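PDB 3VA7: KLLA0E08119p from Kluyveromyces lactis, which probably catalyses the ATP- and biotin-dependent carboxylation of urea to urea-1-carboxylate, as the urea carboxylase part of a longer enzyme that probably also has allophanate hydrolase activity. Local coordinates for residues Gly361-Ala366 against Lys415-Gly420; Glu268-Pro273 against His326-Met331; Lys429-Leu434 against Ile452-Met457; Glu254-Leu259 against Ala461-Lys466. All coordinates share one frame; numbering follows the deposited sequence.

Contact 1: residues Gly361-Ala366 against Lys415-Gly420; sequences GASIEA and KIIVHG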
# COMPACT_ATOMS: atom_id res chain seq x y z
N GLY A 361 -17.46 39.77 -5.85
CA GLY A 361 -16.12 39.30 -5.50
C GLY A 361 -15.33 38.80 -6.68
O GLY A 361 -15.57 39.20 -7.82
N ALA A 362 -14.36 37.93 -6.41
CA ALA A 362 -13.53 37.34 -7.46
C ALA A 362 -13.31 35.88 -7.14
O ALA A 362 -13.36 35.49 -5.97
CB ALA A 362 -12.18 38.07 -7.61
N SER A 363 -13.06 35.07 -8.17
CA SER A 363 -13.02 33.65 -7.96
C SER A 363 -12.03 33.03 -8.88
O SER A 363 -11.88 33.48 -10.01
CB SER A 363 -14.41 33.02 -8.14
OG SER A 363 -14.34 31.63 -8.19
N ILE A 364 -11.32 32.03 -8.37
CA ILE A 364 -10.30 31.35 -9.14
C ILE A 364 -10.27 29.82 -8.96
O ILE A 364 -10.68 29.28 -7.93
CB ILE A 364 -8.88 32.04 -9.10
CG1 ILE A 364 -7.81 30.99 -9.05
CG2 ILE A 364 -8.67 33.26 -8.04
CD1 ILE A 364 -7.15 30.86 -10.37
N GLU A 365 -9.84 29.15 -10.01
CA GLU A 365 -9.92 27.70 -10.14
C GLU A 365 -8.55 27.17 -10.53
O GLU A 365 -7.89 27.75 -11.39
CB GLU A 365 -10.93 27.29 -11.23
CG GLU A 365 -10.88 25.82 -11.54
CD GLU A 365 -11.93 25.35 -12.53
OE1 GLU A 365 -12.96 24.81 -12.08
OE2 GLU A 365 -11.71 25.49 -13.75
N ALA A 366 -8.11 26.08 -9.90
CA ALA A 366 -6.89 25.39 -10.29
C ALA A 366 -7.27 23.95 -10.64
O ALA A 366 -8.13 23.33 -9.98
CB ALA A 366 -5.85 25.42 -9.13
N LYS A 415 -11.11 19.94 -9.28
CA LYS A 415 -11.00 21.32 -9.62
C LYS A 415 -11.24 22.02 -8.30
O LYS A 415 -12.25 21.75 -7.61
CB LYS A 415 -12.03 21.72 -10.65
CG LYS A 415 -11.76 21.12 -11.98
CD LYS A 415 -12.70 21.68 -13.03
CE LYS A 415 -14.12 21.17 -12.83
NZ LYS A 415 -15.12 21.94 -13.58
N ILE A 416 -10.27 22.85 -7.94
CA ILE A 416 -10.24 23.51 -6.66
C ILE A 416 -10.61 24.97 -6.88
O ILE A 416 -9.88 25.70 -7.53
CB ILE A 416 -8.85 23.34 -6.02
CG1 ILE A 416 -8.66 21.85 -5.72
CG2 ILE A 416 -8.74 24.12 -4.72
CD1 ILE A 416 -7.29 21.36 -6.00
N ILE A 417 -11.77 25.34 -6.34
CA ILE A 417 -12.37 26.65 -6.57
C ILE A 417 -12.62 27.51 -5.29
O ILE A 417 -13.34 27.13 -4.33
CB ILE A 417 -13.67 26.48 -7.35
CG1 ILE A 417 -13.39 25.57 -8.56
CG2 ILE A 417 -14.29 27.81 -7.76
CD1 ILE A 417 -14.48 24.51 -8.73
N VAL A 418 -12.09 28.72 -5.37
CA VAL A 418 -12.02 29.63 -4.25
C VAL A 418 -12.75 30.98 -4.60
O VAL A 418 -12.76 31.40 -5.77
CB VAL A 418 -10.52 29.79 -3.98
CG1 VAL A 418 -10.04 31.19 -4.10
CG2 VAL A 418 -10.16 29.09 -2.71
N HIS A 419 -13.40 31.60 -3.62
CA HIS A 419 -14.26 32.80 -3.83
C HIS A 419 -13.81 33.81 -2.82
O HIS A 419 -13.99 33.60 -1.60
CB HIS A 419 -15.74 32.54 -3.54
CG HIS A 419 -16.65 33.66 -3.97
ND1 HIS A 419 -17.95 33.80 -3.52
CD2 HIS A 419 -16.43 34.70 -4.83
CE1 HIS A 419 -18.49 34.87 -4.08
NE2 HIS A 419 -17.59 35.43 -4.87
N GLY A 420 -13.20 34.89 -3.30
CA GLY A 420 -12.74 35.95 -2.42
C GLY A 420 -13.41 37.29 -2.70
O GLY A 420 -14.08 37.46 -3.74
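Val418 O accepts two hydrogen bonds from the strand opposite: one from Ile364 N, the other from Ser363 OG at 2.9 Å. The two donors reach it from opposite faces of its carbonyl plane, which leaves the oxygen gripped from both. The hydroxyl gets there because OG lies anti to the backbone N (chi1 168°), turned toward the carbonyl side of its own residue. The return bond, Val418 N to Ile364 O, measures 3.0 Å and is nearly straight at 167°. Two further hydrogen-bonded pairs, Ala362 with Gly420 and Ala366 with Ile416, continue the regular antiparallel pattern at either end.

On the face that carries Ser363, Glu365, Ile417 and His419, the extended chain of Glu365 runs alongside Ile417, pointing the same way, with Glu365 CG 3.9 Å from Ile417 CG1. Farther out it meets Lys415 obliquely, and Glu365 OE1 lies 3.3 Å from Lys415 CD, so the aliphatic part does most of the touching. The ion pair itself is long, Glu365 OE1 to Lys415 NZ being 3.9 Å, and NZ is hydrogen-bonded to Val324 O instead. The His419 ring offers its edge, in plane, to Ala362 O, with His419 CD2 3.4 Å away; its NE2 is hydrogen-bonded to Ser360 O.

The pair forms an inner part of the large antiparallel sheet of the biotin carboxylation region: strand 264-270 flanks 362-372, and 394-397 flanks 412-420. Helix 326-333 packs on the face of Ser363, Glu365 and Ile417, while helix 423-435 packs on the face of Ile364, Ile416 and Val418.

Contact 2: residues Glu268-Pro273 against His326-Met331; sequences EETPAP and HPITEM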
# COMPACT_ATOMS: atom_id res chain seq x y z
N GLU A 268 -7.70 29.35 -14.09
CA GLU A 268 -8.61 30.36 -14.63
C GLU A 268 -9.13 31.26 -13.53
O GLU A 268 -9.14 30.87 -12.37
CB GLU A 268 -9.76 29.71 -15.40
CG GLU A 268 -9.34 28.52 -16.27
CD GLU A 268 -9.46 27.15 -15.56
OE1 GLU A 268 -9.86 27.06 -14.38
OE2 GLU A 268 -9.17 26.13 -16.22
N GLU A 269 -9.56 32.45 -13.91
CA GLU A 269 -10.06 33.46 -12.97
C GLU A 269 -11.15 34.41 -13.54
O GLU A 269 -11.28 34.61 -14.76
CB GLU A 269 -8.90 34.31 -12.44
CG GLU A 269 -8.34 35.31 -13.46
CD GLU A 269 -7.24 36.19 -12.83
OE1 GLU A 269 -6.07 36.24 -13.38
OE2 GLU A 269 -7.58 36.81 -11.78
N THR A 270 -11.90 35.02 -12.63
CA THR A 270 -12.94 35.95 -12.94
C THR A 270 -13.03 36.91 -11.75
O THR A 270 -12.81 36.51 -10.59
CB THR A 270 -14.30 35.21 -13.25
OG1 THR A 270 -15.15 36.05 -14.02
CG2 THR A 270 -15.06 34.80 -11.99
N PRO A 271 -13.30 38.20 -12.04
CA PRO A 271 -13.33 38.87 -13.36
C PRO A 271 -11.98 38.84 -13.99
O PRO A 271 -11.02 38.59 -13.32
CB PRO A 271 -13.68 40.33 -13.04
CG PRO A 271 -14.41 40.29 -11.71
CD PRO A 271 -13.80 39.08 -10.95
N ALA A 272 -11.90 39.08 -15.29
CA ALA A 272 -10.61 39.25 -15.91
C ALA A 272 -9.85 40.42 -15.22
O ALA A 272 -10.42 41.49 -14.96
CB ALA A 272 -10.77 39.50 -17.36
N PRO A 273 -8.56 40.22 -14.90
CA PRO A 273 -7.82 41.35 -14.38
C PRO A 273 -7.48 42.35 -15.51
O PRO A 273 -7.40 41.94 -16.67
CB PRO A 273 -6.54 40.69 -13.87
CG PRO A 273 -6.31 39.57 -14.87
CD PRO A 273 -7.70 39.03 -15.09
N HIS A 326 -16.38 26.61 -15.83
CA HIS A 326 -17.66 27.27 -15.52
C HIS A 326 -17.88 27.56 -14.03
O HIS A 326 -18.63 28.50 -13.69
CB HIS A 326 -18.87 26.48 -16.08
CG HIS A 326 -19.26 25.30 -15.23
ND1 HIS A 326 -18.59 24.09 -15.30
CD2 HIS A 326 -20.22 25.15 -14.29
CE1 HIS A 326 -19.12 23.25 -14.42
NE2 HIS A 326 -20.11 23.86 -13.80
N PRO A 327 -17.30 26.76 -13.13
CA PRO A 327 -17.59 27.08 -11.71
C PRO A 327 -17.12 28.43 -11.20
O PRO A 327 -17.74 28.94 -10.28
CB PRO A 327 -16.87 25.98 -10.94
CG PRO A 327 -16.74 24.78 -11.93
CD PRO A 327 -16.56 25.48 -13.28
N ILE A 328 -16.12 29.06 -11.79
CA ILE A 328 -15.74 30.37 -11.21
C ILE A 328 -16.84 31.42 -11.42
O ILE A 328 -17.17 32.23 -10.50
CB ILE A 328 -14.36 30.87 -11.65
CG1 ILE A 328 -14.27 31.05 -13.16
CG2 ILE A 328 -13.28 29.92 -11.17
CD1 ILE A 328 -13.02 31.72 -13.58
N THR A 329 -17.44 31.37 -12.62
CA THR A 329 -18.62 32.15 -12.96
C THR A 329 -19.75 31.92 -11.94
O THR A 329 -20.42 32.89 -11.48
CB THR A 329 -19.07 31.81 -14.43
OG1 THR A 329 -17.99 32.12 -15.33
CG2 THR A 329 -20.26 32.59 -14.84
N GLU A 330 -19.96 30.66 -11.59
CA GLU A 330 -21.02 30.32 -10.59
C GLU A 330 -20.72 30.92 -9.19
O GLU A 330 -21.63 31.21 -8.42
CB GLU A 330 -21.25 28.80 -10.50
CG GLU A 330 -21.82 28.18 -11.76
CD GLU A 330 -22.15 26.68 -11.64
OE1 GLU A 330 -21.70 26.04 -10.65
OE2 GLU A 330 -22.89 26.14 -12.52
N MET A 331 -19.45 31.14 -8.88
CA MET A 331 -19.13 31.59 -7.56
C MET A 331 -19.51 33.04 -7.56
O MET A 331 -20.18 33.51 -6.62
CB MET A 331 -17.63 31.42 -7.22
CG MET A 331 -17.15 30.01 -6.99
SD MET A 331 -17.54 29.38 -5.34
CE MET A 331 -19.05 28.53 -5.86
O HOH W 1 -17.92 34.74 -15.12
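Ile328 and Thr270 carry the apolar part of this contact, and the deepest reach is that of the isoleucine's CD1. This methyl, Ile328 CD1, sits over one face of the peptide group between Glu269 and Thr270, 3.3 Å from Glu269 C and almost straight above it. Two torsions place it there: CG1 stands between the backbone N and the carbonyl carbon (chi1 60°), and CD1 then extends the chain (chi2 171°) away from the helix toward the strand. Thr270 answers with its own carbons. Its CB is 3.7 Å from Ile328 CD1, and its CG2 lies 3.6 Å from Ile328 O. Glu268 adds its CB, which is 4.2 Å from Ile328 CD1.

Polar contact across the segments passes through water. One molecule lies 2.6 Å from Thr329 OG1 and gives a longer bond of 3.3 Å to Thr270 OG1. Arg255 NH1, on strand 249-261, probably orients the Thr329 hydroxyl; Thr270 OG1 lies against Glu254 O of the same strand, at a distance too short to be trusted.

The charged groups turn elsewhere: Glu268 forms a salt bridge with Arg367 and Glu269 with Arg423.

Strand 264-270 and helix 326-333 run in similar directions, their short segments 24° apart and 8.0 Å at closest approach. Pro327 and Met331 of the helix pack on neighbouring strands of the sheet. With no direct hydrogen bond or salt bridge between the two segments, what holds them together is chiefly the packing of Ile328 against Thr270 and the 269-270 peptide, with one water bridge.

Contact 3: residues Lys429-Leu434 against Ile452-Met457; sequences KLNQAL and IASSKM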
# COMPACT_ATOMS: atom_id res chain seq x y z
N LYS A 429 -6.58 33.00 -0.94
CA LYS A 429 -7.42 31.85 -0.66
C LYS A 429 -6.99 30.64 -1.43
O LYS A 429 -7.12 29.52 -0.94
CB LYS A 429 -8.91 32.12 -0.88
CG LYS A 429 -9.57 32.73 0.33
CD LYS A 429 -10.89 33.30 0.03
CE LYS A 429 -11.35 33.97 1.24
NZ LYS A 429 -12.83 34.15 1.17
N LEU A 430 -6.47 30.87 -2.62
CA LEU A 430 -6.22 29.79 -3.51
C LEU A 430 -4.95 29.10 -3.04
O LEU A 430 -4.87 27.84 -3.04
CB LEU A 430 -6.10 30.27 -4.97
CG LEU A 430 -5.48 29.24 -5.89
CD1 LEU A 430 -6.51 28.16 -6.14
CD2 LEU A 430 -4.97 29.87 -7.18
N ASN A 431 -3.97 29.92 -2.63
CA ASN A 431 -2.73 29.39 -2.06
C ASN A 431 -3.10 28.55 -0.83
O ASN A 431 -2.67 27.39 -0.75
CB ASN A 431 -1.66 30.46 -1.81
CG ASN A 431 -1.00 30.99 -3.11
OD1 ASN A 431 -0.11 30.36 -3.69
ND2 ASN A 431 -1.41 32.17 -3.53
N GLN A 432 -3.93 29.06 0.08
CA GLN A 432 -4.26 28.25 1.24
C GLN A 432 -4.91 26.93 0.78
O GLN A 432 -4.46 25.85 1.19
CB GLN A 432 -5.09 28.96 2.33
CG GLN A 432 -5.22 28.10 3.64
CD GLN A 432 -6.28 28.58 4.74
OE1 GLN A 432 -6.39 29.76 5.02
NE2 GLN A 432 -7.01 27.63 5.38
N ALA A 433 -5.91 27.00 -0.10
CA ALA A 433 -6.57 25.77 -0.61
C ALA A 433 -5.57 24.73 -1.17
O ALA A 433 -5.63 23.56 -0.83
CB ALA A 433 -7.67 26.12 -1.67
N LEU A 434 -4.67 25.19 -2.02
CA LEU A 434 -3.66 24.32 -2.57
C LEU A 434 -2.78 23.65 -1.51
O LEU A 434 -2.43 22.47 -1.65
CB LEU A 434 -2.80 25.08 -3.59
CG LEU A 434 -3.64 25.48 -4.81
CD1 LEU A 434 -2.83 26.13 -5.86
CD2 LEU A 434 -4.39 24.29 -5.37
N ILE A 452 2.97 28.10 -9.14
CA ILE A 452 2.26 29.10 -9.99
C ILE A 452 1.38 30.02 -9.17
O ILE A 452 1.64 31.20 -9.13
CB ILE A 452 1.46 28.49 -11.11
CG1 ILE A 452 2.36 27.73 -12.08
CG2 ILE A 452 0.71 29.57 -11.86
CD1 ILE A 452 1.58 26.94 -13.07
N ALA A 453 0.39 29.47 -8.47
CA ALA A 453 -0.46 30.25 -7.55
C ALA A 453 0.34 31.20 -6.66
O ALA A 453 -0.16 32.20 -6.16
CB ALA A 453 -1.28 29.32 -6.68
N SER A 454 1.61 30.88 -6.46
CA SER A 454 2.49 31.63 -5.54
C SER A 454 3.35 32.68 -6.17
O SER A 454 3.93 33.48 -5.46
CB SER A 454 3.46 30.68 -4.86
OG SER A 454 2.85 30.36 -3.66
N SER A 455 3.49 32.60 -7.49
CA SER A 455 4.47 33.38 -8.22
C SER A 455 4.21 34.88 -8.10
O SER A 455 3.10 35.32 -7.75
CB SER A 455 4.52 32.92 -9.68
OG SER A 455 3.25 33.04 -10.27
N LYS A 456 5.27 35.65 -8.35
CA LYS A 456 5.16 37.10 -8.40
C LYS A 456 4.34 37.39 -9.66
O LYS A 456 3.38 38.18 -9.63
CB LYS A 456 6.57 37.72 -8.45
CG LYS A 456 6.68 39.28 -8.41
CD LYS A 456 6.71 39.82 -6.97
CE LYS A 456 7.87 40.85 -6.78
NZ LYS A 456 7.84 41.48 -5.41
N MET A 457 4.68 36.68 -10.75
CA MET A 457 3.91 36.74 -11.99
C MET A 457 2.41 36.73 -11.73
O MET A 457 1.73 37.74 -11.93
CB MET A 457 4.28 35.57 -12.89
CG MET A 457 3.56 35.58 -14.26
SD MET A 457 1.97 34.73 -14.32
CE MET A 457 2.44 33.01 -14.01
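Ala453 O receives a hydrogen bond from Asn431 ND2 at 2.9 Å. The bond is bent, 144° at the hydrogen, and although the oxygen lies close to the plane of the Asn431 amide, the nitrogen stands well above the carbonyl plane of Ala453. A second bond to the amide comes from Ser454, whose OG gives its hydrogen to Asn431 OD1 at 3.0 Å. Both ends of the amide are therefore engaged by adjacent residues, which limits its rotation. The same ND2 also donates to Ile427 O, one turn earlier on its own helix. CG of Asn431 is anti to its carbonyl carbon (chi1 -73°), and this aims the amide at Ala453 and Ser454.

Beside the polar pair, Ala453 CB packs against two leucine methyls, 3.6 Å from Leu434 CD1 and 3.8 Å from Leu430 CD2. These leucines come from successive turns of helix 423-435, and Leu430 reaches on to Ile364 and Ala366 of the sheet.

The arrangement is the packing of two neighbouring helices in the biotin carboxylase C-terminal region. The C-terminal part of helix 446-454 packs against helix 423-435, and the next helix, 456-460, has Ser455 as its N-cap, whose OG binds Phe458 N.

Contact 4: residues Glu254-Leu259 against Ala461-Lys466; sequences ERDCSL and AKVATK
The carboxylate of Asp256 is the flat group that meets the other segment, with Asp256 OD1 4.2 Å from Val463 CG2. From above the plane of this carboxylate, 36° out of it, Ser258 N donates to Asp256 OD1 at 3.0 Å, which makes an Asx turn. The other oxygen, OD2, forms a salt bridge with Arg235, so both carboxylate oxygens have a partner.

The turn brings Ser258 up against the loop. Its carbonyl oxygen receives a CA-H...O contact from Thr465, Thr465 CA to Ser258 O being 3.2 Å with 153° at the hydrogen. Ser258 CB lies 3.9 Å from Ala464 C, over a face of the peptide between Ala464 and Thr465.

Val463 packs with CG2 near Asp256 and Ser258 and with CG1 on Leu259. Val463 CG1, anti to its carbonyl carbon (chi1 -61°), touches Leu259 CD2 at 3.9 Å, and the two side chains meet at about a right angle.

No hydrogen bond joins the segments; instead, Thr465 OG1 is hydrogen-bonded to Ala234 O, just before strand 235-244. Segment 461-466 leaves helix 456-460 through a Schellman motif at Ala461 and passes the strand 249-261, while Met457 and Phe458 of that helix pack on both Leu259 and Val463.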
# COMPACT_ATOMS: atom_id res chain seq x y z
N GLU A 254 -17.18 37.26 -17.76
CA GLU A 254 -15.98 36.89 -18.50
C GLU A 254 -14.96 36.23 -17.60
O GLU A 254 -14.91 36.49 -16.38
CB GLU A 254 -15.34 38.10 -19.21
CG GLU A 254 -14.36 38.89 -18.36
CD GLU A 254 -15.05 39.67 -17.25
OE1 GLU A 254 -16.31 39.64 -17.14
OE2 GLU A 254 -14.32 40.33 -16.48
N ARG A 255 -14.14 35.40 -18.21
CA ARG A 255 -13.15 34.66 -17.49
C ARG A 255 -11.90 34.86 -18.27
O ARG A 255 -11.93 34.92 -19.50
CB ARG A 255 -13.50 33.17 -17.43
CG ARG A 255 -14.83 32.90 -16.78
CD ARG A 255 -15.19 31.42 -16.71
NE ARG A 255 -15.50 30.81 -18.00
CZ ARG A 255 -16.70 30.36 -18.36
NH1 ARG A 255 -17.75 30.44 -17.53
NH2 ARG A 255 -16.86 29.81 -19.56
N ASP A 256 -10.79 34.95 -17.55
CA ASP A 256 -9.47 34.92 -18.12
C ASP A 256 -8.87 33.51 -17.99
O ASP A 256 -8.84 32.93 -16.91
CB ASP A 256 -8.65 35.94 -17.39
CG ASP A 256 -7.31 36.12 -17.97
OD1 ASP A 256 -6.50 35.15 -18.03
OD2 ASP A 256 -7.07 37.27 -18.36
N CYS A 257 -8.37 32.97 -19.10
CA CYS A 257 -7.90 31.61 -19.18
C CYS A 257 -6.55 31.61 -19.84
O CYS A 257 -6.14 30.65 -20.51
CB CYS A 257 -8.90 30.77 -19.97
SG CYS A 257 -10.59 30.67 -19.21
N SER A 258 -5.83 32.69 -19.60
CA SER A 258 -4.47 32.86 -20.13
C SER A 258 -3.45 31.81 -19.64
O SER A 258 -2.55 31.46 -20.40
CB SER A 258 -3.98 34.27 -19.83
OG SER A 258 -5.04 35.22 -19.93
N LEU A 259 -3.57 31.30 -18.41
CA LEU A 259 -2.52 30.42 -17.87
C LEU A 259 -2.62 29.01 -18.44
O LEU A 259 -3.19 28.10 -17.83
CB LEU A 259 -2.48 30.45 -16.32
CG LEU A 259 -2.09 31.80 -15.67
CD1 LEU A 259 -2.34 31.83 -14.18
CD2 LEU A 259 -0.64 32.20 -15.97
N ALA A 461 -0.29 39.91 -12.02
CA ALA A 461 -1.23 39.69 -13.09
C ALA A 461 -0.53 39.77 -14.44
O ALA A 461 -1.16 39.94 -15.46
CB ALA A 461 -2.43 40.68 -13.00
N LYS A 462 0.79 39.60 -14.45
CA LYS A 462 1.50 39.57 -15.73
C LYS A 462 1.32 38.21 -16.42
O LYS A 462 2.29 37.53 -16.74
CB LYS A 462 2.99 40.00 -15.60
CG LYS A 462 3.27 41.05 -14.49
CD LYS A 462 3.89 42.36 -15.05
CE LYS A 462 5.18 42.17 -15.93
NZ LYS A 462 6.46 42.66 -15.31
N VAL A 463 0.06 37.87 -16.67
CA VAL A 463 -0.39 36.60 -17.28
C VAL A 463 -0.59 36.71 -18.79
O VAL A 463 -1.18 37.67 -19.28
CB VAL A 463 -1.78 36.13 -16.66
CG1 VAL A 463 -1.68 35.87 -15.18
CG2 VAL A 463 -2.92 37.14 -16.93
N ALA A 464 -0.15 35.71 -19.53
CA ALA A 464 -0.42 35.67 -20.96
C ALA A 464 -0.45 34.23 -21.43
O ALA A 464 0.15 33.38 -20.80
CB ALA A 464 0.63 36.43 -21.70
N THR A 465 -1.14 33.96 -22.53
CA THR A 465 -1.26 32.63 -23.10
C THR A 465 0.12 31.95 -23.26
O THR A 465 0.23 30.73 -23.53
CB THR A 465 -2.10 32.67 -24.43
OG1 THR A 465 -3.42 33.20 -24.15
CG2 THR A 465 -2.27 31.29 -25.06
N LYS A 466 1.17 32.73 -23.03
CA LYS A 466 2.53 32.29 -23.31
C LYS A 466 3.34 31.93 -22.05
O LYS A 466 4.24 31.07 -22.10
CB LYS A 466 3.23 33.39 -24.14
CG LYS A 466 4.37 32.91 -25.02
CD LYS A 466 3.99 31.66 -25.86
CE LYS A 466 5.22 30.69 -25.97
NZ LYS A 466 4.99 29.51 -26.85

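How the contacts relate
Contacts 1, 2 and 4 share one antiparallel sheet, in which strands 249-261, 264-270 and 362-372 are successive neighbours. The centres of contacts 1 and 2 lie about 7 Å apart, joined by Ser363 N to Thr270 O at 2.8 Å. Contact 2 meets contact 4, centres about 12 Å apart, where Arg255 NH1 reaches Thr329 OG1 at 2.8 Å. The centres of contacts 3 and 1 are about 11 Å apart, with Leu430 CD2 3.6 Å from Ile364 CG1, and contact 3 touches contact 4 through Met457, whose CE is 3.7 Å from Leu259 CD2. Contact 4 closes a long loop enclosing the other three. All belong to the biotin carboxylation region; none of their residues lines the biotin or urea pocket.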